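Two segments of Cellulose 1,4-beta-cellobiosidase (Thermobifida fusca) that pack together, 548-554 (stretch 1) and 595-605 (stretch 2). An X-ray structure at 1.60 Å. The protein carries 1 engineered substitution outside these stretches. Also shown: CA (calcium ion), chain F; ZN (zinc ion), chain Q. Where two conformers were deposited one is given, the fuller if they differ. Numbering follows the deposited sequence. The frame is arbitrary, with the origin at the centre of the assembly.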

# COMPACT_ATOMS: atom_id res chain seq x y z
N SER A 548 11.62 15.22 9.23
CA SER A 548 12.80 15.02 10.10
C SER A 548 13.75 14.00 9.51
O SER A 548 13.34 13.02 8.94
N TRP A 549 15.03 14.21 9.78
CA TRP A 549 16.13 13.51 9.16
C TRP A 549 17.14 12.88 10.14
O TRP A 549 18.14 12.36 9.68
N ASP A 550 16.87 12.97 11.41
CA ASP A 550 17.86 12.62 12.38
C ASP A 550 18.19 11.15 12.39
O ASP A 550 19.25 10.73 12.90
N ARG A 551 17.39 10.27 11.81
CA ARG A 551 17.81 8.86 11.79
C ARG A 551 18.74 8.46 10.64
O ARG A 551 19.20 7.33 10.58
N LEU A 552 19.03 9.39 9.75
CA LEU A 552 19.77 8.99 8.60
C LEU A 552 21.22 8.59 8.89
O LEU A 552 21.79 7.79 8.19
N ASP A 553 21.76 9.07 10.01
CA ASP A 553 23.11 8.83 10.43
C ASP A 553 23.24 7.96 11.64
O ASP A 553 24.36 7.96 12.26
N ASP A 554 22.21 7.18 11.96
CA ASP A 554 22.18 6.39 13.20
C ASP A 554 22.59 4.95 12.95
O ASP A 554 21.93 4.17 12.27
N PRO A 595 20.29 17.31 -4.43
CA PRO A 595 20.24 18.74 -4.19
C PRO A 595 19.77 19.19 -2.83
O PRO A 595 20.12 20.29 -2.41
N LEU A 596 18.98 18.34 -2.12
CA LEU A 596 18.53 18.75 -0.76
C LEU A 596 19.57 18.45 0.30
O LEU A 596 19.42 18.86 1.45
N TRP A 597 20.54 17.64 -0.03
CA TRP A 597 21.47 17.11 0.96
C TRP A 597 22.15 18.23 1.77
O TRP A 597 22.19 18.19 3.02
N PRO A 598 22.70 19.26 1.07
CA PRO A 598 23.39 20.25 1.90
C PRO A 598 22.53 20.89 3.00
O PRO A 598 22.99 21.17 4.10
N GLN A 599 21.27 21.21 2.64
CA GLN A 599 20.37 21.76 3.65
C GLN A 599 20.07 20.77 4.80
O GLN A 599 19.94 21.18 6.00
N VAL A 600 19.90 19.49 4.46
CA VAL A 600 19.69 18.45 5.51
C VAL A 600 20.92 18.40 6.43
O VAL A 600 20.79 18.46 7.69
N GLU A 601 22.11 18.25 5.81
CA GLU A 601 23.29 18.12 6.65
C GLU A 601 23.56 19.37 7.49
O GLU A 601 24.05 19.29 8.67
N ALA A 602 23.32 20.54 6.93
CA ALA A 602 23.50 21.84 7.63
C ALA A 602 22.57 21.88 8.82
O ALA A 602 22.95 22.31 9.89
N HIS A 603 21.33 21.36 8.69
CA HIS A 603 20.50 21.32 9.86
C HIS A 603 20.99 20.32 10.90
O HIS A 603 21.02 20.60 12.10
N LEU A 604 21.43 19.15 10.47
CA LEU A 604 21.85 18.14 11.37
C LEU A 604 23.18 18.62 12.05
O LEU A 604 23.43 18.19 13.20
N ASN A 605 23.95 19.45 11.35
CA ASN A 605 25.14 20.00 11.94
C ASN A 605 24.85 20.97 13.03
O ASN A 605 25.76 21.36 13.74

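Stretch 1 is an irregular loop that lies against the helix of stretch 2. No hydrogen bond crosses between them, so the contact rests on apolar side chains. Ser548 (chi1 p) points sideways and touches nothing on the helix.

Trp549 points toward the helix with chi1 m and is buried. Val600, chi1 t, lies over one face of its ring. Trp549 CG is 3.6 Å from Val600 CG1, and Val600 CG2 makes a CH-pi contact 3.8 Å from the centroid of the five-membered ring of Trp549. Further along the indole, Trp549 CZ2 is 4.1 Å from Leu596 CD2. The backbone also takes part: Trp549 O accepts a hydrogen bond from Leu552 N (3.1 Å), which folds the loop into a turn.

Asp550 (chi1 p) points sideways. Its CA is 3.9 Å from CD2 of Leu604, a residue with chi1 m and chi2 t. Arg551 (chi1 m) points away, and its guanidinium is hydrogen-bonded elsewhere in the structure.

Leu552 points in, with chi1 and chi2 both p. Leu552 CD2 is 3.6 Å from Trp597 CZ3, at the edge of that ring, and 3.8 Å from Val600 CG1. Leu552 CG is 4.2 Å from Leu604 CD1. Leu604 thus reaches several loop residues.

Asp553 (chi1 p) also points toward the helix, and its OD2 is 4.1 Å from Leu604 CD1. Its main polar partner is calcium, bound by Asp553 OD1 at 2.0 Å. Asp550 O (2.2 Å) and Asp554 OD1 (2.3 Å) bind the same ion, as do waters 1, 2 and 3. Water 1 also donates a hydrogen bond to Asp553 OD2 (2.8 Å). Asp554 (chi1 m) does not reach the helix.

On stretch 2, His603 (chi1 t) binds zinc through NE2 at 2.0 Å, with water 4 as another ligand.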

# COMPACT_ATOMS: atom_id res chain seq x y z
CB SER A 548 12.45 14.62 11.53
OG SER A 548 11.81 13.38 11.59
CB TRP A 549 16.92 14.54 8.31
CG TRP A 549 16.08 15.12 7.23
CD1 TRP A 549 15.52 16.37 7.24
CD2 TRP A 549 15.64 14.48 6.00
NE1 TRP A 549 14.78 16.55 6.07
CE2 TRP A 549 14.83 15.43 5.31
CE3 TRP A 549 15.84 13.22 5.41
CZ2 TRP A 549 14.21 15.14 4.12
CZ3 TRP A 549 15.24 12.94 4.19
CH2 TRP A 549 14.45 13.93 3.55
CB ASP A 550 17.39 13.04 13.77
CG ASP A 550 16.13 12.39 14.12
OD1 ASP A 550 15.09 12.79 13.54
OD2 ASP A 550 16.11 11.46 14.93
CB ARG A 551 16.54 7.99 11.71
CG ARG A 551 15.60 8.26 12.85
CD ARG A 551 14.24 7.57 12.82
NE ARG A 551 14.44 6.12 12.96
CZ ARG A 551 13.47 5.23 13.26
NH1 ARG A 551 12.18 5.62 13.29
NH2 ARG A 551 13.77 3.97 13.40
CB LEU A 552 19.60 10.06 7.54
CG LEU A 552 20.33 11.32 7.47
CD1 LEU A 552 21.76 11.04 7.04
CD2 LEU A 552 19.61 12.21 6.45
CB ASP A 553 23.85 10.19 10.65
CG ASP A 553 23.13 11.11 11.61
OD1 ASP A 553 22.20 10.62 12.32
OD2 ASP A 553 23.42 12.39 11.65
CB ASP A 554 20.79 6.44 13.76
CG ASP A 554 20.40 7.76 14.37
OD1 ASP A 554 21.24 8.69 14.48
OD2 ASP A 554 19.20 7.89 14.71
CB PRO A 595 19.36 19.27 -5.29
CG PRO A 595 18.59 18.11 -5.75
CD PRO A 595 19.44 16.87 -5.53
CB LEU A 596 17.19 18.03 -0.52
CG LEU A 596 16.48 18.47 0.76
CD1 LEU A 596 15.92 19.84 0.58
CD2 LEU A 596 15.29 17.54 1.01
CB TRP A 597 22.46 16.10 0.43
CG TRP A 597 23.41 15.70 1.44
CD1 TRP A 597 24.71 16.09 1.51
CD2 TRP A 597 23.20 14.89 2.58
NE1 TRP A 597 25.34 15.53 2.57
CE2 TRP A 597 24.42 14.84 3.30
CE3 TRP A 597 22.09 14.21 3.11
CZ2 TRP A 597 24.61 14.18 4.50
CZ3 TRP A 597 22.28 13.52 4.34
CH2 TRP A 597 23.49 13.53 5.01
CB PRO A 598 23.89 21.29 0.88
CG PRO A 598 24.06 20.50 -0.37
CD PRO A 598 22.83 19.58 -0.35
CB GLN A 599 19.06 22.14 3.05
CG GLN A 599 19.05 23.41 2.30
CD GLN A 599 17.77 23.55 1.42
OE1 GLN A 599 17.74 23.18 0.23
NE2 GLN A 599 16.72 24.02 2.05
CB VAL A 600 19.31 17.10 4.92
CG1 VAL A 600 19.34 15.99 5.95
CG2 VAL A 600 17.96 17.24 4.14
CB GLU A 601 24.51 17.70 5.81
CG GLU A 601 25.71 17.38 6.69
CD GLU A 601 26.83 16.75 5.96
OE1 GLU A 601 26.96 16.86 4.72
OE2 GLU A 601 27.68 16.01 6.59
CB ALA A 602 23.27 23.03 6.73
CB HIS A 603 19.03 20.93 9.42
CG HIS A 603 18.17 20.49 10.54
ND1 HIS A 603 17.80 21.38 11.52
CD2 HIS A 603 17.70 19.29 10.91
CE1 HIS A 603 17.09 20.74 12.43
NE2 HIS A 603 17.06 19.47 12.12
CB LEU A 604 22.05 16.79 10.72
CG LEU A 604 20.74 16.14 10.23
CD1 LEU A 604 21.03 14.93 9.43
CD2 LEU A 604 19.73 15.90 11.33
CB ASN A 605 26.06 20.63 10.89
CG ASN A 605 26.85 19.58 10.10
OD1 ASN A 605 26.97 18.41 10.48
ND2 ASN A 605 27.33 19.99 8.95
CA CA F . 21.11 10.92 14.03
ZN ZN Q . 15.86 18.15 13.02
O HOH W 1 21.43 13.05 13.45
O HOH W 2 20.01 11.30 15.78
O HOH W 3 23.19 11.12 15.07
O HOH W 4 14.07 19.23 13.23